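Local coordinates for putative uncharacterized protein (Pseudomonas phage 201phi2-1, PDB 3R4V) that is of unknown function but belongs to the phage tubulin-like family and holds a guanosine-5'-diphosphate molecule in its nucleotide pocket, at residues Asn16-Lys20 with Glu162-Asp166; Val67-Ile71 with Val97-Leu101; Ala81-Ile85 with Val175-Gln181; Asp190-Trp194 with Ile246-Val250; Val223-Ile227 with Val268-Val272. One frame throughout, in Å; residues are numbered along the deposited sequence. Where two conformers were deposited one is given.

Contact 1. Residues Asn16-Lys20 with Glu162-Asp166; sequences NVATK and ESIND. With GDP (guanosine-5'-diphosphate), chain B.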
# COMPACT_ATOMS: atom_id res chain seq x y z
N ASN A 16 9.34 -7.14 4.97
CA ASN A 16 9.36 -7.03 6.41
C ASN A 16 7.96 -7.26 7.00
O ASN A 16 7.80 -7.97 7.99
CB ASN A 16 9.92 -5.68 6.86
CG ASN A 16 11.40 -5.50 6.51
OD1 ASN A 16 12.10 -6.45 6.13
ND2 ASN A 16 11.88 -4.28 6.67
N VAL A 17 6.93 -6.68 6.37
CA VAL A 17 5.57 -6.90 6.84
C VAL A 17 5.16 -8.36 6.67
O VAL A 17 4.50 -8.94 7.53
CB VAL A 17 4.56 -5.97 6.14
CG1 VAL A 17 3.14 -6.33 6.55
CG2 VAL A 17 4.85 -4.53 6.50
N ALA A 18 5.56 -8.96 5.55
CA ALA A 18 5.28 -10.38 5.30
C ALA A 18 5.73 -11.32 6.43
O ALA A 18 5.06 -12.31 6.74
CB ALA A 18 5.88 -10.81 3.97
N THR A 19 6.87 -11.02 7.06
CA THR A 19 7.39 -11.90 8.11
C THR A 19 6.36 -12.08 9.23
O THR A 19 6.39 -13.07 9.96
CB THR A 19 8.72 -11.39 8.71
OG1 THR A 19 8.50 -10.18 9.44
CG2 THR A 19 9.76 -11.14 7.61
N LYS A 20 5.45 -11.13 9.35
CA LYS A 20 4.48 -11.17 10.44
C LYS A 20 3.23 -11.93 10.03
O LYS A 20 2.35 -12.18 10.85
CB LYS A 20 4.15 -9.74 10.88
CG LYS A 20 5.39 -8.98 11.29
CD LYS A 20 5.08 -7.60 11.82
CE LYS A 20 6.34 -7.00 12.43
NZ LYS A 20 6.93 -7.92 13.44
N GLU A 162 9.22 -1.27 13.32
CA GLU A 162 8.65 -2.47 13.91
C GLU A 162 7.20 -2.21 14.34
O GLU A 162 6.30 -3.01 14.05
CB GLU A 162 9.46 -2.90 15.13
CG GLU A 162 8.92 -4.14 15.81
CD GLU A 162 9.08 -5.37 14.94
OE1 GLU A 162 9.88 -5.33 13.98
OE2 GLU A 162 8.39 -6.38 15.21
N SER A 163 6.99 -1.10 15.03
CA SER A 163 5.65 -0.72 15.48
C SER A 163 4.71 -0.51 14.30
O SER A 163 3.58 -1.01 14.27
CB SER A 163 5.73 0.55 16.34
OG SER A 163 4.44 1.06 16.63
N ILE A 164 5.18 0.23 13.30
CA ILE A 164 4.36 0.51 12.14
C ILE A 164 4.01 -0.78 11.41
O ILE A 164 2.87 -0.99 11.00
CB ILE A 164 5.05 1.53 11.20
CG1 ILE A 164 5.11 2.89 11.89
CG2 ILE A 164 4.32 1.63 9.86
CD1 ILE A 164 6.37 3.67 11.61
N ASN A 165 5.00 -1.67 11.27
CA ASN A 165 4.79 -2.93 10.57
C ASN A 165 3.76 -3.79 11.30
O ASN A 165 2.92 -4.44 10.68
CB ASN A 165 6.09 -3.71 10.42
CG ASN A 165 7.03 -3.10 9.39
OD1 ASN A 165 6.69 -2.11 8.73
ND2 ASN A 165 8.22 -3.68 9.25
N ASP A 166 3.84 -3.80 12.63
CA ASP A 166 2.88 -4.53 13.45
C ASP A 166 1.45 -4.03 13.20
O ASP A 166 0.52 -4.82 13.06
CB ASP A 166 3.22 -4.43 14.95
CG ASP A 166 4.34 -5.38 15.36
OD1 ASP A 166 4.62 -6.34 14.61
OD2 ASP A 166 4.94 -5.17 16.44
PB GDP B . 12.54 -0.84 -1.49
O1B GDP B . 13.10 -2.20 -1.16
O2B GDP B . 11.10 -1.00 -1.91
O3B GDP B . 13.37 -0.17 -2.58
O3A GDP B . 12.65 0.11 -0.20
PA GDP B . 12.22 -0.27 1.30
O1A GDP B . 13.11 -1.33 1.93
O2A GDP B . 10.77 -0.65 1.36
O5' GDP B . 12.49 1.12 2.00
C5' GDP B . 11.87 2.34 1.54
C4' GDP B . 11.73 3.33 2.69
O4' GDP B . 10.72 2.87 3.60
C3' GDP B . 12.99 3.46 3.53
O3' GDP B . 13.80 4.53 3.06
C2' GDP B . 12.45 3.77 4.91
O2' GDP B . 12.14 5.16 5.02
C1' GDP B . 11.11 3.06 4.97
N9 GDP B . 11.21 1.69 5.51
C8 GDP B . 12.20 0.78 5.30
N7 GDP B . 11.91 -0.39 5.93
C5 GDP B . 10.72 -0.25 6.54
C6 GDP B . 9.82 -1.10 7.36
O6 GDP B . 10.13 -2.27 7.64
N1 GDP B . 8.66 -0.56 7.78
C2 GDP B . 8.30 0.71 7.49
N2 GDP B . 7.12 1.21 7.93
N3 GDP B . 9.08 1.53 6.74
C4 GDP B . 10.26 1.11 6.24

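Contact 2. Residues Val67-Ile71 with Val97-Leu101; sequences VRPQI and VLGPL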
# COMPACT_ATOMS: atom_id res chain seq x y z
N VAL A 67 12.64 -4.02 -14.56
CA VAL A 67 11.64 -4.94 -14.04
C VAL A 67 10.40 -5.05 -14.91
O VAL A 67 9.73 -6.08 -14.92
CB VAL A 67 11.24 -4.61 -12.58
CG1 VAL A 67 12.48 -4.57 -11.71
CG2 VAL A 67 10.48 -3.29 -12.50
N ARG A 68 10.09 -4.00 -15.66
CA ARG A 68 8.88 -3.99 -16.48
C ARG A 68 8.72 -5.23 -17.37
O ARG A 68 7.66 -5.83 -17.39
CB ARG A 68 8.78 -2.69 -17.30
CG ARG A 68 7.58 -2.64 -18.24
CD ARG A 68 6.30 -2.89 -17.45
NE ARG A 68 5.10 -2.83 -18.29
CZ ARG A 68 4.45 -3.89 -18.75
NH1 ARG A 68 4.88 -5.12 -18.47
NH2 ARG A 68 3.36 -3.73 -19.50
N PRO A 69 9.78 -5.62 -18.11
CA PRO A 69 9.56 -6.77 -19.00
C PRO A 69 9.35 -8.09 -18.26
O PRO A 69 8.93 -9.07 -18.87
CB PRO A 69 10.86 -6.82 -19.83
CG PRO A 69 11.53 -5.48 -19.61
CD PRO A 69 11.14 -5.09 -18.22
N GLN A 70 9.63 -8.10 -16.96
CA GLN A 70 9.51 -9.31 -16.14
C GLN A 70 8.15 -9.46 -15.48
O GLN A 70 7.83 -10.52 -14.94
CB GLN A 70 10.61 -9.35 -15.08
CG GLN A 70 12.04 -9.33 -15.66
CD GLN A 70 13.11 -9.30 -14.59
OE1 GLN A 70 13.19 -10.19 -13.74
NE2 GLN A 70 13.93 -8.26 -14.61
N ILE A 71 7.35 -8.41 -15.51
CA ILE A 71 6.05 -8.43 -14.85
C ILE A 71 5.16 -9.60 -15.29
O ILE A 71 4.58 -10.28 -14.45
CB ILE A 71 5.32 -7.11 -15.04
CG1 ILE A 71 6.04 -5.99 -14.27
CG2 ILE A 71 3.86 -7.24 -14.62
CD1 ILE A 71 6.15 -6.23 -12.77
N VAL A 97 7.76 0.35 -7.32
CA VAL A 97 7.70 0.06 -8.75
C VAL A 97 7.02 -1.28 -9.00
O VAL A 97 6.04 -1.35 -9.75
CB VAL A 97 9.10 0.10 -9.40
CG1 VAL A 97 9.05 -0.47 -10.81
CG2 VAL A 97 9.60 1.54 -9.43
N LEU A 98 7.50 -2.34 -8.35
CA LEU A 98 6.84 -3.63 -8.44
C LEU A 98 5.38 -3.57 -7.99
O LEU A 98 4.49 -4.14 -8.64
CB LEU A 98 7.59 -4.68 -7.61
CG LEU A 98 8.97 -5.04 -8.15
CD1 LEU A 98 9.71 -5.93 -7.16
CD2 LEU A 98 8.85 -5.68 -9.52
N GLY A 99 5.13 -2.91 -6.86
CA GLY A 99 3.79 -2.84 -6.27
C GLY A 99 2.78 -2.27 -7.27
O GLY A 99 1.79 -2.93 -7.61
N PRO A 100 3.03 -1.06 -7.76
CA PRO A 100 2.09 -0.49 -8.74
C PRO A 100 2.01 -1.23 -10.09
O PRO A 100 0.93 -1.26 -10.69
CB PRO A 100 2.58 0.95 -8.91
CG PRO A 100 3.23 1.26 -7.56
CD PRO A 100 3.94 -0.03 -7.21
N LEU A 101 3.11 -1.79 -10.58
CA LEU A 101 3.02 -2.58 -11.81
C LEU A 101 2.09 -3.77 -11.61
O LEU A 101 1.23 -4.04 -12.44
CB LEU A 101 4.39 -3.05 -12.29
CG LEU A 101 5.26 -1.91 -12.86
CD1 LEU A 101 6.65 -2.45 -13.11
CD2 LEU A 101 4.65 -1.33 -14.14

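Contact 3. Residues Ala81-Ile85 with Val175-Gln181; sequences ADFYI and VVLLVNQ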
# COMPACT_ATOMS: atom_id res chain seq x y z
N ALA A 81 -7.58 -15.05 -7.70
CA ALA A 81 -8.21 -15.01 -6.39
C ALA A 81 -9.43 -14.11 -6.38
O ALA A 81 -9.57 -13.22 -7.22
CB ALA A 81 -7.22 -14.58 -5.33
N ASP A 82 -10.32 -14.34 -5.42
CA ASP A 82 -11.52 -13.52 -5.26
C ASP A 82 -11.21 -12.13 -4.70
O ASP A 82 -12.01 -11.21 -4.83
CB ASP A 82 -12.53 -14.22 -4.36
CG ASP A 82 -13.18 -15.42 -5.04
OD1 ASP A 82 -13.29 -15.41 -6.29
OD2 ASP A 82 -13.59 -16.37 -4.33
N PHE A 83 -10.06 -11.98 -4.05
CA PHE A 83 -9.66 -10.70 -3.50
C PHE A 83 -8.15 -10.67 -3.38
O PHE A 83 -7.52 -11.71 -3.21
CB PHE A 83 -10.31 -10.50 -2.12
CG PHE A 83 -10.27 -9.08 -1.62
CD1 PHE A 83 -11.26 -8.16 -1.96
CD2 PHE A 83 -9.25 -8.66 -0.79
CE1 PHE A 83 -11.23 -6.86 -1.48
CE2 PHE A 83 -9.20 -7.36 -0.31
CZ PHE A 83 -10.20 -6.46 -0.65
N TYR A 84 -7.54 -9.49 -3.51
CA TYR A 84 -6.09 -9.38 -3.31
C TYR A 84 -5.76 -8.28 -2.32
O TYR A 84 -6.48 -7.30 -2.19
CB TYR A 84 -5.35 -9.09 -4.62
CG TYR A 84 -5.66 -10.04 -5.77
CD1 TYR A 84 -4.74 -11.02 -6.16
CD2 TYR A 84 -6.86 -9.95 -6.47
CE1 TYR A 84 -5.02 -11.89 -7.23
CE2 TYR A 84 -7.13 -10.80 -7.53
CZ TYR A 84 -6.22 -11.77 -7.90
OH TYR A 84 -6.51 -12.61 -8.95
N ILE A 85 -4.64 -8.44 -1.64
CA ILE A 85 -4.12 -7.37 -0.81
C ILE A 85 -2.69 -7.10 -1.28
O ILE A 85 -1.90 -8.04 -1.42
CB ILE A 85 -4.11 -7.78 0.66
CG1 ILE A 85 -5.55 -8.11 1.11
CG2 ILE A 85 -3.46 -6.70 1.54
CD1 ILE A 85 -5.65 -8.76 2.48
N VAL A 175 -8.67 -7.37 7.08
CA VAL A 175 -9.14 -7.49 5.70
C VAL A 175 -9.24 -8.97 5.31
O VAL A 175 -10.16 -9.37 4.60
CB VAL A 175 -8.25 -6.72 4.68
CG1 VAL A 175 -8.78 -6.93 3.26
CG2 VAL A 175 -8.25 -5.25 5.03
N VAL A 176 -8.27 -9.78 5.76
CA VAL A 176 -8.32 -11.22 5.48
C VAL A 176 -9.58 -11.79 6.09
O VAL A 176 -10.26 -12.62 5.49
CB VAL A 176 -7.07 -11.96 5.99
CG1 VAL A 176 -7.27 -13.47 5.93
CG2 VAL A 176 -5.85 -11.54 5.15
N LEU A 177 -9.92 -11.31 7.28
CA LEU A 177 -11.15 -11.73 7.96
C LEU A 177 -12.38 -11.29 7.16
O LEU A 177 -13.28 -12.09 6.88
CB LEU A 177 -11.20 -11.13 9.36
CG LEU A 177 -12.53 -11.20 10.09
CD1 LEU A 177 -12.83 -12.65 10.44
CD2 LEU A 177 -12.50 -10.33 11.35
N LEU A 178 -12.40 -10.01 6.80
CA LEU A 178 -13.49 -9.45 6.00
C LEU A 178 -13.83 -10.32 4.80
O LEU A 178 -15.01 -10.58 4.55
CB LEU A 178 -13.13 -8.03 5.53
CG LEU A 178 -14.10 -7.38 4.52
CD1 LEU A 178 -15.47 -7.19 5.17
CD2 LEU A 178 -13.56 -6.04 3.99
N VAL A 179 -12.81 -10.75 4.06
CA VAL A 179 -13.02 -11.46 2.79
C VAL A 179 -12.97 -12.99 2.92
O VAL A 179 -12.81 -13.70 1.93
CB VAL A 179 -12.05 -10.93 1.68
CG1 VAL A 179 -12.18 -9.41 1.59
CG2 VAL A 179 -10.62 -11.30 2.01
N ASN A 180 -13.13 -13.50 4.15
CA ASN A 180 -13.09 -14.95 4.38
C ASN A 180 -14.37 -15.72 3.98
O ASN A 180 -14.42 -16.95 4.11
CB ASN A 180 -12.66 -15.27 5.82
CG ASN A 180 -13.82 -15.24 6.83
OD1 ASN A 180 -14.97 -14.96 6.48
ND2 ASN A 180 -13.51 -15.55 8.08
N GLN A 181 -15.38 -15.00 3.50
CA GLN A 181 -16.57 -15.58 2.89
C GLN A 181 -17.43 -16.38 3.86
O GLN A 181 -18.28 -17.17 3.44
CB GLN A 181 -16.20 -16.42 1.65
CG GLN A 181 -15.46 -15.62 0.57
CD GLN A 181 -15.18 -16.42 -0.69
OE1 GLN A 181 -15.80 -17.44 -0.95
NE2 GLN A 181 -14.22 -15.95 -1.49

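Contact 4. Residues Asp190-Trp194 with Ile246-Val250; sequences DVANW and IYRKV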
# COMPACT_ATOMS: atom_id res chain seq x y z
N ASP A 190 -20.72 -8.63 -2.99
CA ASP A 190 -20.86 -7.49 -2.10
C ASP A 190 -19.50 -6.82 -1.89
O ASP A 190 -19.38 -5.61 -1.97
CB ASP A 190 -21.45 -7.91 -0.75
CG ASP A 190 -22.88 -8.39 -0.86
OD1 ASP A 190 -23.61 -7.90 -1.75
OD2 ASP A 190 -23.29 -9.25 -0.06
N VAL A 191 -18.48 -7.63 -1.62
CA VAL A 191 -17.13 -7.11 -1.45
C VAL A 191 -16.63 -6.45 -2.73
O VAL A 191 -16.09 -5.34 -2.68
CB VAL A 191 -16.14 -8.21 -1.01
CG1 VAL A 191 -14.70 -7.70 -1.05
CG2 VAL A 191 -16.51 -8.71 0.39
N ALA A 192 -16.85 -7.10 -3.87
CA ALA A 192 -16.41 -6.55 -5.16
C ALA A 192 -17.03 -5.18 -5.39
O ALA A 192 -16.34 -4.23 -5.76
CB ALA A 192 -16.74 -7.50 -6.32
N ASN A 193 -18.33 -5.07 -5.16
CA ASN A 193 -19.01 -3.80 -5.41
C ASN A 193 -18.75 -2.72 -4.37
O ASN A 193 -19.04 -1.54 -4.61
CB ASN A 193 -20.51 -4.02 -5.61
CG ASN A 193 -20.80 -4.67 -6.94
OD1 ASN A 193 -20.36 -4.20 -7.99
ND2 ASN A 193 -21.52 -5.78 -6.91
N TRP A 194 -18.20 -3.11 -3.22
CA TRP A 194 -17.74 -2.16 -2.23
C TRP A 194 -16.48 -1.47 -2.72
O TRP A 194 -16.39 -0.25 -2.69
CB TRP A 194 -17.46 -2.87 -0.90
CG TRP A 194 -16.59 -2.12 0.08
CD1 TRP A 194 -16.89 -0.96 0.72
CD2 TRP A 194 -15.29 -2.52 0.53
NE1 TRP A 194 -15.84 -0.60 1.55
CE2 TRP A 194 -14.85 -1.54 1.45
CE3 TRP A 194 -14.45 -3.60 0.24
CZ2 TRP A 194 -13.61 -1.61 2.08
CZ3 TRP A 194 -13.22 -3.67 0.88
CH2 TRP A 194 -12.81 -2.69 1.78
N ILE A 246 -22.41 6.39 -0.28
CA ILE A 246 -23.17 6.07 -1.47
C ILE A 246 -23.49 4.58 -1.51
O ILE A 246 -24.54 4.17 -2.00
CB ILE A 246 -22.37 6.42 -2.74
CG1 ILE A 246 -22.16 7.93 -2.83
CG2 ILE A 246 -23.08 5.88 -3.98
CD1 ILE A 246 -23.44 8.73 -2.71
N TYR A 247 -22.56 3.77 -1.00
CA TYR A 247 -22.75 2.33 -0.99
C TYR A 247 -22.50 1.84 0.43
O TYR A 247 -21.56 2.26 1.07
CB TYR A 247 -21.77 1.66 -1.97
CG TYR A 247 -21.79 0.14 -1.92
CD1 TYR A 247 -22.59 -0.60 -2.80
CD2 TYR A 247 -21.00 -0.55 -1.02
CE1 TYR A 247 -22.60 -1.98 -2.77
CE2 TYR A 247 -21.01 -1.94 -0.97
CZ TYR A 247 -21.81 -2.64 -1.85
OH TYR A 247 -21.82 -4.02 -1.81
N ARG A 248 -23.37 0.96 0.91
CA ARG A 248 -23.28 0.45 2.28
C ARG A 248 -23.68 -1.02 2.32
O ARG A 248 -24.70 -1.38 1.73
CB ARG A 248 -24.23 1.28 3.16
CG ARG A 248 -24.63 0.62 4.47
CD ARG A 248 -26.01 1.12 4.93
NE ARG A 248 -26.12 2.58 4.94
CZ ARG A 248 -25.66 3.36 5.91
NH1 ARG A 248 -25.04 2.82 6.96
NH2 ARG A 248 -25.81 4.68 5.84
N LYS A 249 -22.91 -1.85 3.02
CA LYS A 249 -23.26 -3.26 3.22
C LYS A 249 -22.86 -3.73 4.61
O LYS A 249 -21.90 -3.23 5.20
CB LYS A 249 -22.59 -4.16 2.18
CG LYS A 249 -23.37 -4.33 0.90
CD LYS A 249 -24.55 -5.28 1.08
CE LYS A 249 -25.55 -5.11 -0.06
NZ LYS A 249 -24.86 -4.98 -1.38
N VAL A 250 -23.58 -4.72 5.12
CA VAL A 250 -23.30 -5.27 6.44
C VAL A 250 -23.15 -6.79 6.39
O VAL A 250 -23.89 -7.48 5.68
CB VAL A 250 -24.40 -4.88 7.45
CG1 VAL A 250 -24.20 -5.61 8.79
CG2 VAL A 250 -24.41 -3.38 7.65

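Contact 5. Residues Val223-Ile227 with Val268-Val272; sequences VPEAI and VINSV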
# COMPACT_ATOMS: atom_id res chain seq x y z
N VAL A 223 -15.16 9.46 9.47
CA VAL A 223 -14.47 9.47 8.18
C VAL A 223 -15.18 10.48 7.28
O VAL A 223 -16.37 10.36 7.02
CB VAL A 223 -14.49 8.08 7.50
CG1 VAL A 223 -13.86 8.16 6.11
CG2 VAL A 223 -13.77 7.04 8.36
N PRO A 224 -14.46 11.51 6.81
CA PRO A 224 -15.15 12.55 6.04
C PRO A 224 -15.53 12.11 4.62
O PRO A 224 -14.77 11.37 3.97
CB PRO A 224 -14.12 13.69 5.99
CG PRO A 224 -12.80 13.02 6.17
CD PRO A 224 -13.04 11.83 7.06
N GLU A 225 -16.70 12.56 4.16
CA GLU A 225 -17.16 12.27 2.81
C GLU A 225 -17.02 10.80 2.41
O GLU A 225 -16.45 10.47 1.37
CB GLU A 225 -16.43 13.17 1.80
CG GLU A 225 -16.72 14.65 2.07
CD GLU A 225 -16.05 15.60 1.08
OE1 GLU A 225 -15.78 15.20 -0.06
OE2 GLU A 225 -15.80 16.76 1.47
N ALA A 226 -17.58 9.91 3.22
CA ALA A 226 -17.45 8.48 2.97
C ALA A 226 -18.13 8.14 1.66
O ALA A 226 -19.25 8.59 1.40
CB ALA A 226 -18.06 7.68 4.11
N ILE A 227 -17.47 7.34 0.84
CA ILE A 227 -18.05 6.89 -0.43
C ILE A 227 -18.70 5.51 -0.33
O ILE A 227 -19.82 5.31 -0.79
CB ILE A 227 -16.97 6.80 -1.53
CG1 ILE A 227 -16.27 8.15 -1.68
CG2 ILE A 227 -17.57 6.30 -2.86
CD1 ILE A 227 -14.97 8.07 -2.51
N VAL A 268 -14.21 1.70 5.68
CA VAL A 268 -14.81 2.86 5.04
C VAL A 268 -13.87 3.42 4.00
O VAL A 268 -12.70 3.67 4.29
CB VAL A 268 -15.12 3.95 6.06
CG1 VAL A 268 -15.99 5.05 5.41
CG2 VAL A 268 -15.82 3.34 7.28
N ILE A 269 -14.36 3.59 2.78
CA ILE A 269 -13.55 4.14 1.69
C ILE A 269 -13.98 5.59 1.45
O ILE A 269 -15.16 5.86 1.29
CB ILE A 269 -13.72 3.30 0.40
CG1 ILE A 269 -13.28 1.85 0.63
CG2 ILE A 269 -12.96 3.94 -0.79
CD1 ILE A 269 -13.53 0.92 -0.54
N ASN A 270 -13.02 6.51 1.40
CA ASN A 270 -13.30 7.88 0.96
C ASN A 270 -12.14 8.32 0.08
O ASN A 270 -11.29 7.51 -0.23
CB ASN A 270 -13.50 8.83 2.14
CG ASN A 270 -12.22 9.16 2.86
OD1 ASN A 270 -11.20 8.49 2.69
ND2 ASN A 270 -12.27 10.20 3.68
N SER A 271 -12.11 9.59 -0.32
CA SER A 271 -10.96 10.04 -1.12
C SER A 271 -10.57 11.49 -0.84
O SER A 271 -9.53 11.94 -1.32
CB SER A 271 -11.21 9.85 -2.63
OG SER A 271 -12.21 10.77 -3.08
N VAL A 272 -11.40 12.22 -0.10
CA VAL A 272 -11.11 13.63 0.14
C VAL A 272 -9.81 13.83 0.94
O VAL A 272 -9.17 14.86 0.84
CB VAL A 272 -12.30 14.39 0.78
CG1 VAL A 272 -12.51 13.95 2.22
CG2 VAL A 272 -12.06 15.88 0.72
O HOH W 1 -14.35 11.30 -0.16

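Contact 1. Residues Asn16-Lys20 with Glu162-Asp166
Asn16 and Asn165 meet at the rim of the guanine base of GDP, and the hydrogen bonds to the base come first. The amide of Asn165 pairs with it through two bonds: GDP N1 donates to Asn165 OD1 over 2.7 Å, and Asn165 ND2 donates to GDP O6 over 2.9 Å. Asn16 ND2 reaches the same O6 over 2.8 Å in a nearly straight bond (176°), so one carbonyl oxygen of the base is gripped by an amide from each helix. Asn37 holds Asn16 OD1, which fixes the amide's rotation and leaves ND2 turned to the base.

Van der Waals contact is slight: Val17 CG2 lies 3.8 Å from Asn165 OD1, backing the amide that pairs with the base.

Charge takes over farther along. Lys20, extended until a bend at its last torsion (chi4 -53°), brings NZ to 2.8 Å from Glu162 OE2, which it meets from above the carboxylate plane. Asp166 completes a salt-bridge network, although the position of its OD1 is less certain.

Such a donor-acceptor pattern matches the O6 and N1 edge of guanine; adenine, with an amino group at position 6 and an unprotonated N1, would probably fit it poorly.

Contact 2. Residues Val67-Ile71 with Val97-Leu101
Val67 and Ile71 lie against Val97, Leu98 and Leu101 in a contact made of aliphatic carbon, with no hydrogen bond running between the two segments. It is a compact example of how a short turn can be seated on a helix by side chains alone.

The branched chains do most of the work. Val67 uses one methyl twice: its CG2 is 3.6 Å from Val97 CG1 and 4.0 Å from Leu101 CD1. That methyl stands between the backbone N and the carbonyl carbon, while CG1 takes the place beside the N (chi1 -55°). Leu98 comes in from the flank, its CD2 lying 4.0 Å from Val67 CB. One turn farther along the helix, Ile71 and Leu101 meet at about a right angle, and Ile71 CD1 settles 3.7 Å from Leu101 CB.

At the outer margin the aliphatic part of Arg68 joins in, its CD 4.0 Å from Leu101 CD2. Leu101 is thus touched by Val67, Arg68 and Ile71, with CD1 toward Val67 and Ile71 and CD2 toward Arg68.

Backbone bonds belong to each segment separately. Ile71 N bonds back to Arg68 O, just after the 3-10 turn 68-70, and Leu101 N to Val97 O within the helix, which is kinked at Pro100.

The turn links helix 60-67 to helix 71-76. Leu64 of the former also packs on Val97 and Leu101, whereas Pro100 of helix 95-108 packs against helix 124-144.

Contact 3. Residues Ala81-Ile85 with Val175-Gln181
Phe83 offers a flat ring to the C-terminal end of helix 161-178, and Val179 presses one methyl onto it. Val179 CG1 sits 3.7 Å from the ring centroid and only 10° off the ring normal, a CH-pi contact over the face. Placing CG at chi1 -165°, anti to the backbone N, swings the ring out toward the helix.

Val175, one turn earlier, is the second bump. Its CG1 enters the notch between the ring and the neighbouring isoleucine, 3.6 Å from Phe83 CE2 and 3.7 Å from Ile85 CD1. The tip of Ile85 in turn lodges between two valines, its CD1 also lying 3.9 Å from Val176 CG2. This is helix-on-sheet packing within the nucleotide-binding half of a tubulin-like fold: strand 84-89 runs between strands 6-10 and 113-119, and Ile85 in it and Phe83 just before it face helix 161-178, while Tyr84 points away.

Beyond the helix end the chain turns, and the extended side chain of Gln181 reaches back across the gap. Its NE2 donates to Asp82 OD2 over 2.9 Å with a bent N-H...O angle of 149°, arriving on the anti side of the carboxylate. Val191 of helix 188-195 packs on both Phe83 and Val179.

Contact 4. Residues Asp190-Trp194 with Ile246-Val250
Asp190 begins the contact with two different approaches to strand 247-250. Its carboxylate forms a salt bridge in which Asp190 OD1 is 3.2 Å from Lys249 NZ; the ammonium group comes from well above the carboxylate plane (58° out of it). The lysine chain gets there by folding twice, at chi2 and chi4, which carries NZ back toward the helix and also within 3.2 Å of Tyr247 OH, to which it donates. The other carboxylate oxygen, OD2, is bonded to the backbone N of Asp187. Through its main chain, Asp190 O lies 2.9 Å from Tyr247 OH.

Asn193, one helical turn on, supplies backbone more than side chain. Its peptide group covers one face of the Tyr247 ring, with Asn193 O 3.9 Å above the plane and over the centre. Its CB borders the phenol end of the ring, while the amide leads off elsewhere.

Trp194 completes the seat of the tyrosine. Trp194 CA is 3.5 Å from Tyr247 CE2, and its CB also packs there. The indole itself extends beyond toward the sheet, where NE1 makes a weak hydrogen bond to Phe267 O. Tyr247 can lie along the helix because its CG is anti to the backbone N (chi1 174°).

The helix and strand segments run roughly antiparallel, at 151°, their axes approaching to 9.3 Å. Chemically, an aromatic ring laid on a peptide is combined with one charge pair near the surface; the ammonium group of Lys249 would probably polarise the phenol oxygen as well as balance the aspartate.

Contact 5. Residues Val223-Ile227 with Val268-Val272
The end of strand 264-270, in the C-terminal domain of this phage tubulin-like protein, is where the irregular segment 223-227 joins the mixed sheet. Ile227 N donates to Ile269 O over 2.8 Å, nearly along the C=O axis, a backbone bond at the point where the loop passes into strand 228-233.

Asn270 reinforces the junction with its side chain. Its ND2 donates to Pro224 O over 2.8 Å in an almost straight bond (170°), lying in both the carbonyl plane and its own amide plane. The torsion chi1 of 73° puts CG between the backbone N and carbonyl carbon, turning the amide under the loop; His212 takes its OD1, so both ends of the amide are held. A water joins the backbones, donating to Glu225 O and accepting from Ser271 N, 2.8 Å away.

Val268 CG1 packs 3.6 Å from Ala226 CB and 3.8 Å from Val223 CG1, the two valines meeting tip to tip. Toward the outside, Val272 lies against Pro224 and the chain of Glu225.

On its other side Ile227 bonds through its backbone to Ile246 and Tyr247, while strand 264-270 is flanked by strands 208-214 and 228-233.

Contacts 1, 2 and 3 belong to the nucleotide-binding half, contacts 4 and 5 to the C-terminal domain. Along the chain, contact 2 is nested inside the loop closed by contact 1, contact 3 crosses both, and contacts 4 and 5 follow, crossing each other. Helix 161-178 serves contacts 1 and 3, whose centres are 19 Å apart, so it runs from the guanine base toward the other half. There contacts 3 and 4 touch, where Leu178 packs on Trp194. Contacts 4 and 5, with centres 13 Å apart, meet through Trp194 and Ile269. The common sheet thus reaches contacts 3, 4 and 5, so one mixed sheet runs through both halves.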